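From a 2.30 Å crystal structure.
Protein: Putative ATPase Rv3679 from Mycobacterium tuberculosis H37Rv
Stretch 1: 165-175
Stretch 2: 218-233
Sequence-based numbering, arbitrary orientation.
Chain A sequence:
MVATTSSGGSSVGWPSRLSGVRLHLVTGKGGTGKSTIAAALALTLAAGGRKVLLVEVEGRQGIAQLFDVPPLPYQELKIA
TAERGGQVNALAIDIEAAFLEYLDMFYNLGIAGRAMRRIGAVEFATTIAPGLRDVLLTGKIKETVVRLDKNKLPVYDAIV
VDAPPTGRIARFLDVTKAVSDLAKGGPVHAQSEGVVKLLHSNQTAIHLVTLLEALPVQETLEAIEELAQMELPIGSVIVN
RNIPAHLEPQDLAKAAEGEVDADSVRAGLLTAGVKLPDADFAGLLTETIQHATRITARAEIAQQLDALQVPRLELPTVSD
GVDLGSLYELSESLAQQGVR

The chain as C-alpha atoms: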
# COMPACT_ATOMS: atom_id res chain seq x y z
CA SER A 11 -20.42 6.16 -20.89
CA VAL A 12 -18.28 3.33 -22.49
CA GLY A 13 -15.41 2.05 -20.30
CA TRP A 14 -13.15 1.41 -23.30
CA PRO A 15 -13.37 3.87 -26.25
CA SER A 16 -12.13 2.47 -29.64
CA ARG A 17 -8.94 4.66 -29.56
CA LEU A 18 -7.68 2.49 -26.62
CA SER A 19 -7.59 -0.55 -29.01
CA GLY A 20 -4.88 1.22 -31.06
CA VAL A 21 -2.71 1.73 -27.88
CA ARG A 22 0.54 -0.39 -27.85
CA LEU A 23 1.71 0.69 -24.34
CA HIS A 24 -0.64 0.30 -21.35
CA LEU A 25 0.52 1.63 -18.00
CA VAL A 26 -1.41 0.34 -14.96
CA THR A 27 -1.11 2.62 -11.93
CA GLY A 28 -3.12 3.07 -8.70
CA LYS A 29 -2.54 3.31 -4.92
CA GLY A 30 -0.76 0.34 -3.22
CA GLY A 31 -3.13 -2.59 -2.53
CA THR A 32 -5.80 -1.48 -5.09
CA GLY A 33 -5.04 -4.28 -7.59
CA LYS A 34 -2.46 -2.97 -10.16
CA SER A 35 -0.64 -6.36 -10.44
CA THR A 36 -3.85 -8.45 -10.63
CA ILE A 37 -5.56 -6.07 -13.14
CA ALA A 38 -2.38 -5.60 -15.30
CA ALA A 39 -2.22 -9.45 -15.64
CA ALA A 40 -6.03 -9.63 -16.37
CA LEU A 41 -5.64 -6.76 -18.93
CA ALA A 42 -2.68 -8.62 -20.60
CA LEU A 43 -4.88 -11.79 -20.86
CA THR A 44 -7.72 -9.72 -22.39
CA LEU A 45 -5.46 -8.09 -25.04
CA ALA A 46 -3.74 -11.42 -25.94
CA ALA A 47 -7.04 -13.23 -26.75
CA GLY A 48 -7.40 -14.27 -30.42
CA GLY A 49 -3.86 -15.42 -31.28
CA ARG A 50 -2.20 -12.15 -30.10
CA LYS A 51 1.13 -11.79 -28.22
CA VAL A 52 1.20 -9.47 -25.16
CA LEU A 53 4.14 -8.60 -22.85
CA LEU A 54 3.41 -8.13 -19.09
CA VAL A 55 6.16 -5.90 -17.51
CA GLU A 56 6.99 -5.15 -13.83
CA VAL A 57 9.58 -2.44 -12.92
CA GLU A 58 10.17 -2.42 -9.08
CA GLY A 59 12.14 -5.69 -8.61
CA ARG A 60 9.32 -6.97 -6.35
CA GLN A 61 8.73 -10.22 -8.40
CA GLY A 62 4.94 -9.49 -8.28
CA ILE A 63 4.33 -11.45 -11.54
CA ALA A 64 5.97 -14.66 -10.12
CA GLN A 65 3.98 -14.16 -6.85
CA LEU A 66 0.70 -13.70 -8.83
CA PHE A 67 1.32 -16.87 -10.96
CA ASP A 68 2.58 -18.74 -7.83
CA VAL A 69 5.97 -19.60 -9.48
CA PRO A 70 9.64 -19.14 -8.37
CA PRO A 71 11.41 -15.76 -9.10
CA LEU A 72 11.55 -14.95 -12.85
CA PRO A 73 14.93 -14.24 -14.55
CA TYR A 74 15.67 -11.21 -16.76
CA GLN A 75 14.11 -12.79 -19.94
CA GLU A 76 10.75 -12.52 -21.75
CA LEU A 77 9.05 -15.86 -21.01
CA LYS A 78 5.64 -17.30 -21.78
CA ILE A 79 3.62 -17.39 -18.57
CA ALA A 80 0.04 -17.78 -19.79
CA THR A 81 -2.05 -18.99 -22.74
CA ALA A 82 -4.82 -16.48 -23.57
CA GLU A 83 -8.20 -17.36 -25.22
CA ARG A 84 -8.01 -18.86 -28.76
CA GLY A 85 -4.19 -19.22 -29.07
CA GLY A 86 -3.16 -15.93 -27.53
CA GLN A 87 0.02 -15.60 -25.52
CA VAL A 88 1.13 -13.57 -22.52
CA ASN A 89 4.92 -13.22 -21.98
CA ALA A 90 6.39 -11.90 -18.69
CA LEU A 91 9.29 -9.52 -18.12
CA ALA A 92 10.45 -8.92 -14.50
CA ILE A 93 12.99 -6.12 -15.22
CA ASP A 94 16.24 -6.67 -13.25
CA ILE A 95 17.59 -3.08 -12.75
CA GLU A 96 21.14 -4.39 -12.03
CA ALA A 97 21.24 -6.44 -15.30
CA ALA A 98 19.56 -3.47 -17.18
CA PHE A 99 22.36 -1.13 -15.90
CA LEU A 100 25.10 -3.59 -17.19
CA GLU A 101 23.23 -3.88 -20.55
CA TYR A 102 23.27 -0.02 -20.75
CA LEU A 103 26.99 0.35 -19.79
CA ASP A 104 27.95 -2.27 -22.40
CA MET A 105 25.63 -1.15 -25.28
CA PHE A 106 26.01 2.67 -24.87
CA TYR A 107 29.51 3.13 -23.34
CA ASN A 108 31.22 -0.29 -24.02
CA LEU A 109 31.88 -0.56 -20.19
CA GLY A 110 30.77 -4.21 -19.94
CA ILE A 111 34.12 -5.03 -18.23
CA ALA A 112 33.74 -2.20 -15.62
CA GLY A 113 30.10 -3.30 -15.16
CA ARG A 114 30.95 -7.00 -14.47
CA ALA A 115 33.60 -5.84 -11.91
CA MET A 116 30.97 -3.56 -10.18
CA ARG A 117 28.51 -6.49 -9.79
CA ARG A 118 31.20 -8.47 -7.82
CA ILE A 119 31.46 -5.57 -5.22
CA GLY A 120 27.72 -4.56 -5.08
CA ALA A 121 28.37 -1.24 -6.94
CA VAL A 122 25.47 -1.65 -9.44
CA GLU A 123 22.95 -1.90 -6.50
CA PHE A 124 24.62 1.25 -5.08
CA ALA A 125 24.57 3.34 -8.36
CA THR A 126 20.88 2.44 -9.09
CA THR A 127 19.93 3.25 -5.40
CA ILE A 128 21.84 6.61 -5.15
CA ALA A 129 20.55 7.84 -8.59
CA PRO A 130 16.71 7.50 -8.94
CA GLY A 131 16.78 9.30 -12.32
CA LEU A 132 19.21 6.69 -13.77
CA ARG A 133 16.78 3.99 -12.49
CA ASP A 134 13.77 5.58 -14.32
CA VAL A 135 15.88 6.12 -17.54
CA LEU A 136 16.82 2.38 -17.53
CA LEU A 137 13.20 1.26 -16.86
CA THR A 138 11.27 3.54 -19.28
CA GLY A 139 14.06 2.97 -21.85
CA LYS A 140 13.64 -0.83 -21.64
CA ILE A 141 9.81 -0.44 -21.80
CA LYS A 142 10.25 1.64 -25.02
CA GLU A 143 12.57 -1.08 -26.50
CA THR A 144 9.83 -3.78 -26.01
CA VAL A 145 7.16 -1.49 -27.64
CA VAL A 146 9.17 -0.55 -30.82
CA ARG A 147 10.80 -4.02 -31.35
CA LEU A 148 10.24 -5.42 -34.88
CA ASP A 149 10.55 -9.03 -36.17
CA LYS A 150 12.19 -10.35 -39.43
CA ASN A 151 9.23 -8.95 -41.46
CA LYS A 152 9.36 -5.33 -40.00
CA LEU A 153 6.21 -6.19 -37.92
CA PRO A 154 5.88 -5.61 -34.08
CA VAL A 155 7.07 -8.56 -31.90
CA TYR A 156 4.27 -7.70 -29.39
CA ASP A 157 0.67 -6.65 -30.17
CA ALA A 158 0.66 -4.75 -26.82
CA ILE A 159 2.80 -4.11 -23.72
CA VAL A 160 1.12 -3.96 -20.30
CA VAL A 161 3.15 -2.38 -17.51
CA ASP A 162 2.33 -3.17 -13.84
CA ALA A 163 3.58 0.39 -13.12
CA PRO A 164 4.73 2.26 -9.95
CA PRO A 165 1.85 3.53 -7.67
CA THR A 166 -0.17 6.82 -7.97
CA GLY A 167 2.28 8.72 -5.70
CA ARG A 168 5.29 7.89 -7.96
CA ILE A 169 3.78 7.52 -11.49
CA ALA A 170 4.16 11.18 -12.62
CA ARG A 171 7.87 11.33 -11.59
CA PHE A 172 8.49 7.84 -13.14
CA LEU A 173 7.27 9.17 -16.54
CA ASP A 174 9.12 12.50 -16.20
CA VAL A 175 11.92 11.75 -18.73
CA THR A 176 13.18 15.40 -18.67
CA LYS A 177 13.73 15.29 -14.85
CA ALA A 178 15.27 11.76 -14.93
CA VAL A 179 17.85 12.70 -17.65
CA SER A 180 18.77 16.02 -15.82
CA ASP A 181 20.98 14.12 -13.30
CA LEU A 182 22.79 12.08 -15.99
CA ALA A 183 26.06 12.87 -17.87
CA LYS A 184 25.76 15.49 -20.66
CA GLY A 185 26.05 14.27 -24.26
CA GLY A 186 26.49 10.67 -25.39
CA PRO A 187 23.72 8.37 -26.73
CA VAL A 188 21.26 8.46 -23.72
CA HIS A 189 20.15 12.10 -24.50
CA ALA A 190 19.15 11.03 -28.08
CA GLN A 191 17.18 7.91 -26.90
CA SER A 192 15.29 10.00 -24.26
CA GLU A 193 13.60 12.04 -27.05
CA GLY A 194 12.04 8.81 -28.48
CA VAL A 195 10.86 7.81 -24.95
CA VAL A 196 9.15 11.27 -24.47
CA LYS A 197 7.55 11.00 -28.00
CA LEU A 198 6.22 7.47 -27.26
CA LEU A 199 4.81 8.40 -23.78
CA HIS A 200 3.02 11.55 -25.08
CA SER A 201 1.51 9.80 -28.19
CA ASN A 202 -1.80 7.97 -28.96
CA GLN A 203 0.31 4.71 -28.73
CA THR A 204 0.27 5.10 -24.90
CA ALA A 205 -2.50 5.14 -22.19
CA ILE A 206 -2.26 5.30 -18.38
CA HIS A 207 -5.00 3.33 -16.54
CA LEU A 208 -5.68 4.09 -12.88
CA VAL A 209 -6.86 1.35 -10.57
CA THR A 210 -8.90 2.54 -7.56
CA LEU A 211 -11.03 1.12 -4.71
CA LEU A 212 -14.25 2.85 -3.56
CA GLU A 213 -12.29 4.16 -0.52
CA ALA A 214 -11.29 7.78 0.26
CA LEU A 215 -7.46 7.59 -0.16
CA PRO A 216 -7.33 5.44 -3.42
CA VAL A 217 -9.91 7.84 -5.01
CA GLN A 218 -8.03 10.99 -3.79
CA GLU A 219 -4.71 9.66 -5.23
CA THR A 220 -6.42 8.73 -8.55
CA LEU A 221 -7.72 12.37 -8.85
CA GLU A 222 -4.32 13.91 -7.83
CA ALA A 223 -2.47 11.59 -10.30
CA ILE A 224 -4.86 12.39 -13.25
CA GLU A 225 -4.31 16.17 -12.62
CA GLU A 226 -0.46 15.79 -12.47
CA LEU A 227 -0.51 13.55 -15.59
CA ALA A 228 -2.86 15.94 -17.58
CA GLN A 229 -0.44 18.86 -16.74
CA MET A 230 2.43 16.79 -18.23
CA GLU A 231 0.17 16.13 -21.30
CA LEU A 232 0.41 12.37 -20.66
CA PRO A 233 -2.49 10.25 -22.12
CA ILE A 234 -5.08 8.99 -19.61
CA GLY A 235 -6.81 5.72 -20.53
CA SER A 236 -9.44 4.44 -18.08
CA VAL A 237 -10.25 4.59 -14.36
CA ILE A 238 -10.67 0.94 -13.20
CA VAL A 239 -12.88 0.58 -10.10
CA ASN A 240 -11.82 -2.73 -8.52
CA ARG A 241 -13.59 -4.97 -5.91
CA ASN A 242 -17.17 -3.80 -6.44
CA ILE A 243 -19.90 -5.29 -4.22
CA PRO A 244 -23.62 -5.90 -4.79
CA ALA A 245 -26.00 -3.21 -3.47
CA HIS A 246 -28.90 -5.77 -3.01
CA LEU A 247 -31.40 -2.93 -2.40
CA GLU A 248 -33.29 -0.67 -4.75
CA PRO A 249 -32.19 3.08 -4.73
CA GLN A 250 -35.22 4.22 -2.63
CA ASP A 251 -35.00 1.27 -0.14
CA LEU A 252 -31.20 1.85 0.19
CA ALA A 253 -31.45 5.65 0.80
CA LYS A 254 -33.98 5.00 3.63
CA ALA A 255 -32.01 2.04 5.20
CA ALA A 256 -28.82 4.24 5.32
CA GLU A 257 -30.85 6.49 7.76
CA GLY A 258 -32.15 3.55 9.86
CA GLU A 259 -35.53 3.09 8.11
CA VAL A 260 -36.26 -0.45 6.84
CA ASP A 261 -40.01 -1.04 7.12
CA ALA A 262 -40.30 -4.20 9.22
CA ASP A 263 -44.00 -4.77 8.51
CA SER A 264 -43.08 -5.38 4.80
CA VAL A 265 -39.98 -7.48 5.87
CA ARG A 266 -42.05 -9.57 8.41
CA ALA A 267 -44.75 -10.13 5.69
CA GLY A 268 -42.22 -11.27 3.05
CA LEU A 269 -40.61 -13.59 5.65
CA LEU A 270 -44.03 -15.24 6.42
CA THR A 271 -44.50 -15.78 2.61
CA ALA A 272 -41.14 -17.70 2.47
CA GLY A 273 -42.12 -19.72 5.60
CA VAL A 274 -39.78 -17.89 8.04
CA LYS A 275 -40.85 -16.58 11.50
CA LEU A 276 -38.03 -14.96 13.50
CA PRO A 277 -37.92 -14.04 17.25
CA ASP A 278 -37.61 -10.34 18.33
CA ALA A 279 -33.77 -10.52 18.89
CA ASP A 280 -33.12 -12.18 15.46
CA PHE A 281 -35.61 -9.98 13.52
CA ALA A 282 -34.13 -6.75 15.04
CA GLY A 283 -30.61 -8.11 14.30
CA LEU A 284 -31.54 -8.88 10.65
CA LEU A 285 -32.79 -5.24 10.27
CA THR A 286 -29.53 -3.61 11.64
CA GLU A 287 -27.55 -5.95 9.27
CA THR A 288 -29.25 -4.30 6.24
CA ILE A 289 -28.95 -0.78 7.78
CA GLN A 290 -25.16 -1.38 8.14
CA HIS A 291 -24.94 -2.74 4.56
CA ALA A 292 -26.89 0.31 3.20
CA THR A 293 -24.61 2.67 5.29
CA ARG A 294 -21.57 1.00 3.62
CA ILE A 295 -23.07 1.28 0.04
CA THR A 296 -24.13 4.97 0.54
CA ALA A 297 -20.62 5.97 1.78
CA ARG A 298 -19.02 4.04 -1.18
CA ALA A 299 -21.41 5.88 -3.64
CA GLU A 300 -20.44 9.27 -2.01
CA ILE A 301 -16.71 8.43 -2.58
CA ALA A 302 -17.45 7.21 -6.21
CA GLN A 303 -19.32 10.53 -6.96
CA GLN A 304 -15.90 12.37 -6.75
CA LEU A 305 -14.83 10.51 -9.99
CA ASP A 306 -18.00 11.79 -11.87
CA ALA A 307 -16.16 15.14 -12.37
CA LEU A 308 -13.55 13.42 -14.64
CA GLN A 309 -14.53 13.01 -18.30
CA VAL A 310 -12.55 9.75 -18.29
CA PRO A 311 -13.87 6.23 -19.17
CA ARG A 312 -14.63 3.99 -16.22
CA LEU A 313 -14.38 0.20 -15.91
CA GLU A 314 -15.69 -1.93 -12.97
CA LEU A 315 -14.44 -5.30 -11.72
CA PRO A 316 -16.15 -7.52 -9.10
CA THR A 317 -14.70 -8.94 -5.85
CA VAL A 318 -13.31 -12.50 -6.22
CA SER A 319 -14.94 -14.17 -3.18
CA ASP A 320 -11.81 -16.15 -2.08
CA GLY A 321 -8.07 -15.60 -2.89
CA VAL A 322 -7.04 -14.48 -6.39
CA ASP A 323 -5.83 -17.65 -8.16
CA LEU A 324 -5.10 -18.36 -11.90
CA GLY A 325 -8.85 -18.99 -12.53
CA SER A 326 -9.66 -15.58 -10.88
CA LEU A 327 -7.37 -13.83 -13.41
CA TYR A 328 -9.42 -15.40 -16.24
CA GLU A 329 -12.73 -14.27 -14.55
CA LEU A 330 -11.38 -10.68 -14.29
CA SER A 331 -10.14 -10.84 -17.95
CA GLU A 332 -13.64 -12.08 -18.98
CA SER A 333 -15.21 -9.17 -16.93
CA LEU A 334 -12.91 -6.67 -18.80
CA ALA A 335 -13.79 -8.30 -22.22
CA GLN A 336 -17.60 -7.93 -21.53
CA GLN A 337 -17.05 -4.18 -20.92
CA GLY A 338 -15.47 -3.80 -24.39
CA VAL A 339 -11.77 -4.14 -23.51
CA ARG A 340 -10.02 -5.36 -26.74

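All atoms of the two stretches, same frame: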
# COMPACT_ATOMS: atom_id res chain seq x y z
N PRO A 165 3.15 3.01 -8.14
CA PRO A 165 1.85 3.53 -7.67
C PRO A 165 1.54 4.99 -8.03
O PRO A 165 2.40 5.69 -8.57
CB PRO A 165 1.91 3.29 -6.14
CG PRO A 165 3.35 3.33 -5.82
CD PRO A 165 4.03 2.67 -6.99
N THR A 166 0.33 5.45 -7.69
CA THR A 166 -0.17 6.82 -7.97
C THR A 166 0.73 7.95 -7.44
O THR A 166 0.81 9.00 -8.09
CB THR A 166 -1.63 7.02 -7.51
OG1 THR A 166 -1.72 6.78 -6.11
CG2 THR A 166 -2.60 6.09 -8.23
N GLY A 167 1.40 7.73 -6.31
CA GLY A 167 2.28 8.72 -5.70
C GLY A 167 3.62 8.87 -6.38
O GLY A 167 4.33 9.85 -6.12
N ARG A 168 3.99 7.92 -7.27
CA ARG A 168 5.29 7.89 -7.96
C ARG A 168 5.19 7.90 -9.48
O ARG A 168 6.21 8.06 -10.15
CB ARG A 168 6.07 6.63 -7.52
CG ARG A 168 6.41 6.60 -6.04
CD ARG A 168 7.24 5.39 -5.67
NE ARG A 168 7.86 5.57 -4.36
CZ ARG A 168 8.93 4.92 -3.93
NH1 ARG A 168 9.54 4.03 -4.71
NH2 ARG A 168 9.43 5.16 -2.72
N ILE A 169 3.98 7.67 -10.04
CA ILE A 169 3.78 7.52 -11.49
C ILE A 169 4.20 8.75 -12.31
O ILE A 169 4.85 8.57 -13.34
CB ILE A 169 2.34 7.03 -11.87
CG1 ILE A 169 2.25 6.56 -13.34
CG2 ILE A 169 1.23 8.05 -11.53
CD1 ILE A 169 3.08 5.31 -13.72
N ALA A 170 3.84 9.96 -11.87
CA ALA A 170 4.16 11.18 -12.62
C ALA A 170 5.66 11.40 -12.74
O ALA A 170 6.13 11.63 -13.84
CB ALA A 170 3.45 12.40 -12.03
N ARG A 171 6.41 11.24 -11.62
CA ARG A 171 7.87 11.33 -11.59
C ARG A 171 8.52 10.21 -12.43
O ARG A 171 9.48 10.48 -13.17
CB ARG A 171 8.37 11.30 -10.13
CG ARG A 171 9.91 11.20 -9.94
CD ARG A 171 10.68 12.42 -10.42
NE ARG A 171 10.20 13.67 -9.81
CZ ARG A 171 10.73 14.23 -8.73
NH1 ARG A 171 11.79 13.68 -8.13
NH2 ARG A 171 10.22 15.35 -8.23
N PHE A 172 7.99 8.97 -12.35
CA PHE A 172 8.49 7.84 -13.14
C PHE A 172 8.47 8.11 -14.65
O PHE A 172 9.37 7.66 -15.38
CB PHE A 172 7.70 6.56 -12.81
CG PHE A 172 8.04 5.35 -13.65
CD1 PHE A 172 9.27 4.70 -13.51
CD2 PHE A 172 7.14 4.85 -14.58
CE1 PHE A 172 9.58 3.58 -14.29
CE2 PHE A 172 7.45 3.72 -15.36
CZ PHE A 172 8.67 3.09 -15.20
N LEU A 173 7.43 8.85 -15.12
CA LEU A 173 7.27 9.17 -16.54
C LEU A 173 7.83 10.54 -16.91
O LEU A 173 7.68 10.97 -18.05
CB LEU A 173 5.79 9.01 -16.97
CG LEU A 173 5.19 7.61 -16.72
CD1 LEU A 173 3.69 7.64 -16.80
CD2 LEU A 173 5.81 6.55 -17.63
N ASP A 174 8.51 11.20 -15.96
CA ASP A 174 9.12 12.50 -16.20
C ASP A 174 10.56 12.30 -16.71
O ASP A 174 11.53 12.36 -15.95
CB ASP A 174 9.04 13.36 -14.93
CG ASP A 174 9.26 14.85 -15.14
OD1 ASP A 174 9.75 15.24 -16.22
OD2 ASP A 174 8.95 15.62 -14.21
N VAL A 175 10.67 12.02 -18.02
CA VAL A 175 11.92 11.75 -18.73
C VAL A 175 12.90 12.94 -18.67
O VAL A 175 14.10 12.73 -18.51
CB VAL A 175 11.64 11.25 -20.18
CG1 VAL A 175 12.92 10.81 -20.90
CG2 VAL A 175 10.63 10.11 -20.18
N GLN A 218 -8.75 9.72 -3.90
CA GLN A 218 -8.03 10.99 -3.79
C GLN A 218 -6.73 10.96 -4.62
O GLN A 218 -6.42 11.93 -5.31
CB GLN A 218 -7.70 11.28 -2.33
CG GLN A 218 -7.15 12.69 -2.04
CD GLN A 218 -6.86 12.90 -0.57
OE1 GLN A 218 -7.67 12.58 0.32
NE2 GLN A 218 -5.70 13.45 -0.28
N GLU A 219 -5.97 9.86 -4.53
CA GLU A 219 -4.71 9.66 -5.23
C GLU A 219 -4.91 9.55 -6.72
O GLU A 219 -4.07 10.05 -7.47
CB GLU A 219 -3.96 8.46 -4.68
CG GLU A 219 -3.42 8.69 -3.28
CD GLU A 219 -2.19 7.87 -2.93
OE1 GLU A 219 -1.66 7.16 -3.81
OE2 GLU A 219 -1.76 7.93 -1.76
N THR A 220 -6.01 8.89 -7.15
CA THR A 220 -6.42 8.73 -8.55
C THR A 220 -6.66 10.14 -9.14
O THR A 220 -6.14 10.44 -10.22
CB THR A 220 -7.66 7.82 -8.65
OG1 THR A 220 -7.32 6.52 -8.20
CG2 THR A 220 -8.19 7.69 -10.08
N LEU A 221 -7.42 10.99 -8.43
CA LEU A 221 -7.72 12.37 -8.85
C LEU A 221 -6.45 13.23 -8.96
O LEU A 221 -6.25 13.89 -9.98
CB LEU A 221 -8.75 13.02 -7.90
CG LEU A 221 -10.16 12.41 -7.89
CD1 LEU A 221 -10.99 12.97 -6.74
CD2 LEU A 221 -10.87 12.66 -9.19
N GLU A 222 -5.59 13.19 -7.92
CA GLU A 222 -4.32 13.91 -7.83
C GLU A 222 -3.34 13.47 -8.90
O GLU A 222 -2.60 14.31 -9.41
CB GLU A 222 -3.70 13.71 -6.45
CG GLU A 222 -4.38 14.51 -5.35
CD GLU A 222 -4.01 14.13 -3.92
OE1 GLU A 222 -4.51 14.80 -2.99
OE2 GLU A 222 -3.23 13.16 -3.74
N ALA A 223 -3.32 12.15 -9.25
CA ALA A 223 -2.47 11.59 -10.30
C ALA A 223 -2.95 12.03 -11.68
O ALA A 223 -2.13 12.50 -12.46
CB ALA A 223 -2.40 10.07 -10.21
N ILE A 224 -4.27 11.94 -11.97
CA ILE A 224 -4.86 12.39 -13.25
C ILE A 224 -4.51 13.87 -13.54
O ILE A 224 -4.11 14.18 -14.66
CB ILE A 224 -6.40 12.11 -13.32
CG1 ILE A 224 -6.65 10.61 -13.55
CG2 ILE A 224 -7.10 12.97 -14.40
CD1 ILE A 224 -8.07 10.11 -13.40
N GLU A 225 -4.61 14.74 -12.53
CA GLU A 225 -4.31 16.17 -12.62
C GLU A 225 -2.82 16.40 -12.97
O GLU A 225 -2.53 17.18 -13.88
CB GLU A 225 -4.70 16.88 -11.31
CG GLU A 225 -4.49 18.39 -11.27
CD GLU A 225 -4.91 19.06 -9.97
OE1 GLU A 225 -4.72 18.46 -8.88
OE2 GLU A 225 -5.42 20.20 -10.04
N GLU A 226 -1.91 15.71 -12.25
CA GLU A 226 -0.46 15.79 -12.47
C GLU A 226 -0.13 15.26 -13.87
O GLU A 226 0.68 15.86 -14.58
CB GLU A 226 0.25 14.90 -11.44
CG GLU A 226 1.16 15.61 -10.47
CD GLU A 226 1.94 14.66 -9.57
OE1 GLU A 226 1.34 13.69 -9.05
OE2 GLU A 226 3.16 14.89 -9.40
N LEU A 227 -0.76 14.15 -14.28
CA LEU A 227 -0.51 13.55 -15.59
C LEU A 227 -1.04 14.42 -16.75
O LEU A 227 -0.35 14.55 -17.76
CB LEU A 227 -1.03 12.10 -15.66
CG LEU A 227 -0.32 11.08 -14.78
CD1 LEU A 227 -1.15 9.79 -14.65
CD2 LEU A 227 1.08 10.76 -15.29
N ALA A 228 -2.24 15.03 -16.59
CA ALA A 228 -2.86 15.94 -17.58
C ALA A 228 -1.98 17.18 -17.80
O ALA A 228 -1.83 17.61 -18.95
CB ALA A 228 -4.25 16.37 -17.12
N GLN A 229 -1.36 17.72 -16.71
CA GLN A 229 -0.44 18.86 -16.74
C GLN A 229 0.82 18.54 -17.55
O GLN A 229 1.37 19.42 -18.21
CB GLN A 229 -0.05 19.29 -15.32
CG GLN A 229 -1.09 20.18 -14.65
CD GLN A 229 -0.69 20.67 -13.28
OE1 GLN A 229 -0.72 21.87 -13.00
NE2 GLN A 229 -0.30 19.76 -12.39
N MET A 230 1.26 17.28 -17.50
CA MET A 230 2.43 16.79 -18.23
C MET A 230 2.07 16.42 -19.67
O MET A 230 2.95 16.11 -20.47
CB MET A 230 3.02 15.57 -17.52
CG MET A 230 3.66 15.90 -16.18
SD MET A 230 4.21 14.40 -15.32
CE MET A 230 5.62 13.94 -16.32
N GLU A 231 0.76 16.48 -20.01
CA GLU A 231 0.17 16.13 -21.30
C GLU A 231 0.38 14.64 -21.60
O GLU A 231 0.60 14.24 -22.74
CB GLU A 231 0.64 17.08 -22.42
CG GLU A 231 -0.24 18.32 -22.52
CD GLU A 231 0.46 19.66 -22.69
OE1 GLU A 231 0.03 20.63 -22.02
OE2 GLU A 231 1.41 19.75 -23.50
N LEU A 232 0.28 13.82 -20.55
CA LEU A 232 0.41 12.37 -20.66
C LEU A 232 -0.99 11.74 -20.87
O LEU A 232 -1.95 12.16 -20.22
CB LEU A 232 1.15 11.77 -19.46
CG LEU A 232 2.67 11.98 -19.45
CD1 LEU A 232 3.25 11.72 -18.10
CD2 LEU A 232 3.38 11.12 -20.48
N PRO A 233 -1.15 10.80 -21.83
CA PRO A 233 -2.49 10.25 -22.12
C PRO A 233 -3.09 9.35 -21.05
O PRO A 233 -2.52 8.33 -20.68
CB PRO A 233 -2.29 9.51 -23.44
CG PRO A 233 -0.87 9.13 -23.44
CD PRO A 233 -0.14 10.23 -22.73
O HOH W 1 2.55 10.70 -9.33
O HOH W 2 0.99 5.78 -4.00

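The short helical segment 169-172 and the loop residues around it pack against one side of the helix that runs through 218-229, burying 504 Å² in total. The closest backbone approaches fall at Thr166 and Ala170, whose CA atoms lie 5.8 Å from the CA of Ala223 and 6.0 Å from the CA of Leu227, respectively. Each of these close pairs includes an alanine: Ala170 and Ala223 both direct their CA-to-CB bonds toward the other stretch, and the CB of Ala223 sits 4.0 Å from the carbonyl O of Thr166 and 4.1 Å from its CB.

Around these alanines Leu227, Ile169 and Leu173 make apolar contacts, each in a well-defined rotamer. Leu227 (m, t) leaves its backbone sideways to the contact, yet its end comes nearer, so that CD1 lies 4.3 Å from CG2 of Ile169 and CD2 lies 4.3 Å from CD1 of Leu173 and 4.1 Å from CA of Ala170. Ile169, in the t, p conformation, also brings CG2 to 4.4 Å from CB of Ala223. Leu173, the first residue to leave helical geometry, places its CB 3.9 Å from CD1 of Leu232.

Met230 packs against Ala170 and the residues at the end of the short helix. Its CA-to-CB bond points toward stretch 1, and with chi1 m and chi2 t SD lies 3.9 Å from CB of Ala170; the p value of chi3 then turns the terminal methyl so that CE lies 3.4 Å from O of Ala170 and 3.7 Å from CB of Asp174. The backbone turns sharply just beyond, where Glu231 has positive phi and a Schellman motif, with Leu232 N bonded to Leu227 O (3.0 Å) and Glu231 N to Ala228 O (3.0 Å). After this turn the CA-to-CB bond of Leu232 again points toward stretch 1.

Polar groups are linked through water. One water donates to O of Thr166 (2.7 Å from the water O) and to OE1 of Glu226 (3.2 Å from the same atom), and accepts from N of Ala170 at 2.9 Å. It thus serves two backbone groups near the start of the short helix and ties them to a glutamate whose chi1, -117°, lies between wells; OE2 of this residue is 3.6 Å from CB of Ala170. A second water accepts from N of Gly167 (3.1 Å from the water O) and donates to OE1 of Glu219 (3.0 Å). Glu219, in an m, t conformation, has its CA-to-CB bond toward stretch 1, but the 2.3 Å separation between its OE1 and Thr166 OG1 is too short to interpret.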